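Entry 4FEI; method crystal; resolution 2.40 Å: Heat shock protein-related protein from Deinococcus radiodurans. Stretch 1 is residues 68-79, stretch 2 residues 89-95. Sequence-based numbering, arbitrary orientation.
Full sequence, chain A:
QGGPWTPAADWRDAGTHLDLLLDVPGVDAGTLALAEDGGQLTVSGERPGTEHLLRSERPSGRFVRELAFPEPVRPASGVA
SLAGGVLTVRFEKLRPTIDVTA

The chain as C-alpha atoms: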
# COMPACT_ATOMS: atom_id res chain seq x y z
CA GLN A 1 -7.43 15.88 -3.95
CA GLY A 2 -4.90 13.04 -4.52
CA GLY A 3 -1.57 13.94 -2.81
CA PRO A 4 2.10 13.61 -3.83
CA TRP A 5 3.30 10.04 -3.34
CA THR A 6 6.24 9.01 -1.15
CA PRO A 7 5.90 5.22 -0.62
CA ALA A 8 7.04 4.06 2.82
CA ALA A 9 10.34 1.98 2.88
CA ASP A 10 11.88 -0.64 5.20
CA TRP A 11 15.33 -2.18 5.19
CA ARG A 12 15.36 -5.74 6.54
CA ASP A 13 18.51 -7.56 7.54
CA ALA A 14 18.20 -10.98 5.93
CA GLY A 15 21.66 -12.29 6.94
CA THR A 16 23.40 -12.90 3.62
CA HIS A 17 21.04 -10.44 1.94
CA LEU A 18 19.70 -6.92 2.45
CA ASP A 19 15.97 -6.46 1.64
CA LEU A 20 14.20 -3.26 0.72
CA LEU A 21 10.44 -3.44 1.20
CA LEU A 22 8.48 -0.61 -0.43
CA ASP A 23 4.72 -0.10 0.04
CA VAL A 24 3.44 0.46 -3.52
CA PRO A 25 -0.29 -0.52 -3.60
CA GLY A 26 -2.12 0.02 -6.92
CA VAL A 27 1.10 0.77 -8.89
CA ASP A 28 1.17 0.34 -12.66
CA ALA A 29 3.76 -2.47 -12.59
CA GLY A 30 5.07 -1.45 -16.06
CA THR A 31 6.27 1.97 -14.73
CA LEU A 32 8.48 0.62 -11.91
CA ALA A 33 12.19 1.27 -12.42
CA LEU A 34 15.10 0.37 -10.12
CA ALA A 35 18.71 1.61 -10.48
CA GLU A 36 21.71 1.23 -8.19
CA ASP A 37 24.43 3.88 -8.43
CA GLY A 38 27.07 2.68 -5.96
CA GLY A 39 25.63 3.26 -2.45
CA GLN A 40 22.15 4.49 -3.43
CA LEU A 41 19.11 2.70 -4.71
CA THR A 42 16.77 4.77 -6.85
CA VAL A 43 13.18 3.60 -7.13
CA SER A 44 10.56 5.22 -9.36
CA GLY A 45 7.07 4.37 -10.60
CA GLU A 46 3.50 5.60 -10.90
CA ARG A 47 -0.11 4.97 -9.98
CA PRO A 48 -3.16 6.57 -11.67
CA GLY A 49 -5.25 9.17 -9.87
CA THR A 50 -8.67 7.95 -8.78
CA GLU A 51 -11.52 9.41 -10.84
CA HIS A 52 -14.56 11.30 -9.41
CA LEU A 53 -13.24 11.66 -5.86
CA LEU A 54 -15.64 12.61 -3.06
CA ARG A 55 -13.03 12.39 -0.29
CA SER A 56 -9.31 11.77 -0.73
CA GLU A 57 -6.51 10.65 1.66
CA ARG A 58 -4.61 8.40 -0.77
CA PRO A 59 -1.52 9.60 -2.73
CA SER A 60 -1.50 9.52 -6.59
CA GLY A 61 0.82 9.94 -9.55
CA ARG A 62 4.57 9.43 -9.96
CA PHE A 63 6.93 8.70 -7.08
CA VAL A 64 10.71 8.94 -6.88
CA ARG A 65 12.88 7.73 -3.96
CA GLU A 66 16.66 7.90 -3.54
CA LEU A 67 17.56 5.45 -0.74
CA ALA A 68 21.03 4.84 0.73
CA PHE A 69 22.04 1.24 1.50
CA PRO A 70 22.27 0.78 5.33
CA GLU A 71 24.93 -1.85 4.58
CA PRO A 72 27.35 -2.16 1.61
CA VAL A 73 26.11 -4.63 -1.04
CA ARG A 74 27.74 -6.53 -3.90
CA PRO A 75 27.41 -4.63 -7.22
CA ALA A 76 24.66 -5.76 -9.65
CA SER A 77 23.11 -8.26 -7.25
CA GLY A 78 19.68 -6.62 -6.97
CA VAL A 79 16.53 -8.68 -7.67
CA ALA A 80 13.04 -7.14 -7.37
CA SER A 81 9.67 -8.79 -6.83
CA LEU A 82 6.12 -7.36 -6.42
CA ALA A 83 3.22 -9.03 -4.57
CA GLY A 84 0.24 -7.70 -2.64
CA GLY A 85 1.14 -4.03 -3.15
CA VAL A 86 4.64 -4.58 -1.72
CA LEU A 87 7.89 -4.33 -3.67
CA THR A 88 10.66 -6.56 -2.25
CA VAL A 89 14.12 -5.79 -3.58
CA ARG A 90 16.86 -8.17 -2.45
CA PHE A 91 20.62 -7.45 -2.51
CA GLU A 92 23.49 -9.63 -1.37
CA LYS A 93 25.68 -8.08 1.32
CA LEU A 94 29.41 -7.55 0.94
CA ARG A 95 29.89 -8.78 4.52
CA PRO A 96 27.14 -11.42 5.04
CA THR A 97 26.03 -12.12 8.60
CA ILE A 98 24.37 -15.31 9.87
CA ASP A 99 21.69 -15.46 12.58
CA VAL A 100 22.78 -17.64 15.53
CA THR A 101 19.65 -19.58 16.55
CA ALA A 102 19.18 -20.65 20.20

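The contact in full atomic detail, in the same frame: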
# COMPACT_ATOMS: atom_id res chain seq x y z
N ALA A 68 19.63 5.25 0.50
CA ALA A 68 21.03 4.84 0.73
C ALA A 68 21.02 3.47 1.35
O ALA A 68 20.20 3.22 2.25
CB ALA A 68 21.73 5.82 1.68
N PHE A 69 21.90 2.58 0.87
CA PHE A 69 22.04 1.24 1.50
C PHE A 69 22.55 1.37 2.94
O PHE A 69 23.55 2.02 3.18
CB PHE A 69 23.00 0.35 0.73
CG PHE A 69 22.56 0.02 -0.66
CD1 PHE A 69 23.23 0.54 -1.78
CD2 PHE A 69 21.48 -0.83 -0.86
CE1 PHE A 69 22.81 0.23 -3.08
CE2 PHE A 69 21.05 -1.16 -2.17
CZ PHE A 69 21.72 -0.63 -3.27
N PRO A 70 21.85 0.75 3.90
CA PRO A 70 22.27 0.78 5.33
C PRO A 70 23.54 -0.02 5.52
O PRO A 70 24.24 0.16 6.51
CB PRO A 70 21.11 0.07 6.08
CG PRO A 70 19.95 0.07 5.10
CD PRO A 70 20.57 0.03 3.72
N GLU A 71 23.79 -0.92 4.56
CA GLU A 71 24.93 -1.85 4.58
C GLU A 71 25.46 -1.94 3.15
O GLU A 71 24.66 -2.02 2.23
CB GLU A 71 24.41 -3.22 5.01
CG GLU A 71 25.25 -3.93 6.01
CD GLU A 71 25.02 -3.39 7.41
OE1 GLU A 71 25.69 -2.36 7.76
OE2 GLU A 71 24.19 -4.00 8.16
N PRO A 72 26.80 -1.96 2.97
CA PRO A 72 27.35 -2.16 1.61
C PRO A 72 26.91 -3.49 0.97
O PRO A 72 26.89 -4.52 1.63
CB PRO A 72 28.86 -2.08 1.83
CG PRO A 72 29.05 -2.33 3.33
CD PRO A 72 27.85 -1.74 3.98
N VAL A 73 26.55 -3.44 -0.31
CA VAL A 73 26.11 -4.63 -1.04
C VAL A 73 27.01 -4.93 -2.24
O VAL A 73 27.69 -4.03 -2.74
CB VAL A 73 24.62 -4.53 -1.52
CG1 VAL A 73 23.67 -4.34 -0.33
CG2 VAL A 73 24.45 -3.39 -2.54
N ARG A 74 27.02 -6.19 -2.69
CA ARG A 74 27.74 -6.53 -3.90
C ARG A 74 27.09 -5.82 -5.09
O ARG A 74 25.87 -5.77 -5.18
CB ARG A 74 27.74 -8.03 -4.17
CG ARG A 74 28.62 -8.85 -3.24
CD ARG A 74 28.78 -10.25 -3.79
NE ARG A 74 29.40 -10.14 -5.12
CZ ARG A 74 29.51 -11.15 -5.98
NH1 ARG A 74 29.04 -12.36 -5.66
NH2 ARG A 74 30.10 -10.94 -7.17
N PRO A 75 27.93 -5.29 -6.02
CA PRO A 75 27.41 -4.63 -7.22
C PRO A 75 26.58 -5.57 -8.11
O PRO A 75 26.95 -6.73 -8.29
CB PRO A 75 28.69 -4.18 -7.94
CG PRO A 75 29.81 -5.07 -7.38
CD PRO A 75 29.40 -5.22 -5.94
N ALA A 76 25.47 -5.06 -8.64
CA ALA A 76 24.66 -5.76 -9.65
C ALA A 76 23.98 -7.03 -9.16
O ALA A 76 23.63 -7.91 -9.94
CB ALA A 76 25.45 -6.03 -10.95
N SER A 77 23.76 -7.11 -7.85
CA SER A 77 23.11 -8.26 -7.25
C SER A 77 21.63 -8.06 -6.97
O SER A 77 20.98 -8.97 -6.44
CB SER A 77 23.82 -8.62 -5.95
OG SER A 77 23.75 -7.56 -5.03
N GLY A 78 21.08 -6.91 -7.33
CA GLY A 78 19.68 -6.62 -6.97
C GLY A 78 18.62 -7.34 -7.78
O GLY A 78 18.67 -7.35 -9.01
N VAL A 79 17.66 -7.94 -7.07
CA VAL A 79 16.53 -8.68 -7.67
C VAL A 79 15.21 -8.21 -7.03
O VAL A 79 15.06 -8.26 -5.81
CB VAL A 79 16.67 -10.22 -7.47
CG1 VAL A 79 15.46 -10.98 -8.06
CG2 VAL A 79 18.02 -10.75 -8.06
N VAL A 89 12.88 -5.79 -2.85
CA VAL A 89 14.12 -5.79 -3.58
C VAL A 89 15.25 -6.37 -2.73
O VAL A 89 15.59 -5.84 -1.69
CB VAL A 89 14.54 -4.33 -4.04
CG1 VAL A 89 15.71 -4.39 -5.09
CG2 VAL A 89 13.32 -3.52 -4.54
N ARG A 90 15.88 -7.44 -3.20
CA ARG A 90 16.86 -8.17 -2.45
C ARG A 90 18.29 -7.97 -3.01
O ARG A 90 18.52 -8.11 -4.23
CB ARG A 90 16.46 -9.63 -2.48
CG ARG A 90 17.12 -10.47 -1.44
CD ARG A 90 16.21 -11.67 -1.11
NE ARG A 90 16.64 -12.29 0.14
CZ ARG A 90 15.97 -13.24 0.77
NH1 ARG A 90 16.46 -13.73 1.90
NH2 ARG A 90 14.82 -13.69 0.28
N PHE A 91 19.25 -7.68 -2.13
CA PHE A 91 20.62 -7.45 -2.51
C PHE A 91 21.49 -8.35 -1.65
O PHE A 91 21.18 -8.57 -0.45
CB PHE A 91 21.05 -5.99 -2.26
CG PHE A 91 20.26 -4.95 -3.01
CD1 PHE A 91 20.66 -4.52 -4.26
CD2 PHE A 91 19.09 -4.39 -2.44
CE1 PHE A 91 19.93 -3.55 -4.96
CE2 PHE A 91 18.36 -3.43 -3.12
CZ PHE A 91 18.79 -3.01 -4.40
N GLU A 92 22.59 -8.86 -2.20
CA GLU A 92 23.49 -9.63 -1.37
C GLU A 92 24.53 -8.73 -0.74
O GLU A 92 25.10 -7.89 -1.41
CB GLU A 92 24.09 -10.87 -2.08
CG GLU A 92 24.84 -10.62 -3.30
CD GLU A 92 25.32 -11.91 -3.97
OE1 GLU A 92 26.12 -12.66 -3.33
OE2 GLU A 92 24.93 -12.15 -5.14
N LYS A 93 24.74 -8.89 0.56
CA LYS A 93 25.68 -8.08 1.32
C LYS A 93 27.13 -8.43 0.97
O LYS A 93 27.46 -9.55 0.60
CB LYS A 93 25.44 -8.27 2.82
CG LYS A 93 24.23 -7.48 3.33
CD LYS A 93 23.54 -8.14 4.52
CE LYS A 93 24.29 -7.97 5.81
NZ LYS A 93 23.38 -8.38 6.96
N LEU A 94 27.98 -7.41 1.07
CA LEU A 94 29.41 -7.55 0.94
C LEU A 94 30.01 -8.36 2.10
O LEU A 94 30.91 -9.18 1.91
CB LEU A 94 30.01 -6.15 0.95
CG LEU A 94 31.10 -5.87 -0.06
CD1 LEU A 94 30.44 -5.71 -1.41
CD2 LEU A 94 31.92 -4.61 0.34
N ARG A 95 29.52 -8.10 3.31
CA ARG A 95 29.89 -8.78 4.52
C ARG A 95 28.60 -9.45 5.05
O ARG A 95 27.86 -8.86 5.86
CB ARG A 95 30.46 -7.77 5.52
CG ARG A 95 30.93 -8.34 6.88
CD ARG A 95 31.40 -7.19 7.81
NE ARG A 95 31.26 -7.53 9.24
CZ ARG A 95 30.12 -7.48 9.94
NH1 ARG A 95 30.11 -7.82 11.24
NH2 ARG A 95 28.97 -7.08 9.37
O HOH W 1 24.82 -6.72 8.65
O HOH W 2 27.55 -5.77 4.17
O HOH W 3 20.02 -10.49 -4.33

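Phe69 opens the contact by turning the edge of its ring toward the face of Phe91, with centroids 4.8 Å apart, planes at 77° and Phe69 CE2 lying 3.6 Å from Phe91 CE2. Glu71 reaches Lys93 through water 1, which donates to Glu71 OE2 (2.8 Å) and accepts from Lys93 NZ (2.8 Å). Next the backbones close up. Pro72 O accepts a nearly linear hydrogen bond from Leu94 N (3.1 Å), and Arg74 N donates to Glu92 O (2.9 Å); these two bonds flank Val73, whose CA lies 4.2 Å from Lys93 CA in a single bridge. Although the CA-to-CB bond of Val73 points away overall, its CG1 packs 3.6 Å from Phe91 CB. Arg74 adds a long salt bridge, NH1 to Glu92 OE1 at 3.7 Å.

From Arg74 to Ser77 the chain makes a type II turn. Ser77 OG donates to Arg74 O (2.8 Å) across it and accepts a weak hydrogen bond from Glu92 N (3.3 Å), so one hydroxyl ties the turn to the strand. Water 3 donates to Ser77 O and, weakly, to Arg90 O, two acceptors 3.4 Å apart. Gly78 CA sits 3.6 Å from Phe91 CD1, where a CB would clash with Phe91 CE1. Val79 ends the stretch in an antiparallel pair with Arg90: Val79 N to Arg90 O, 3.0 Å, and Arg90 N to Val79 O, 2.9 Å.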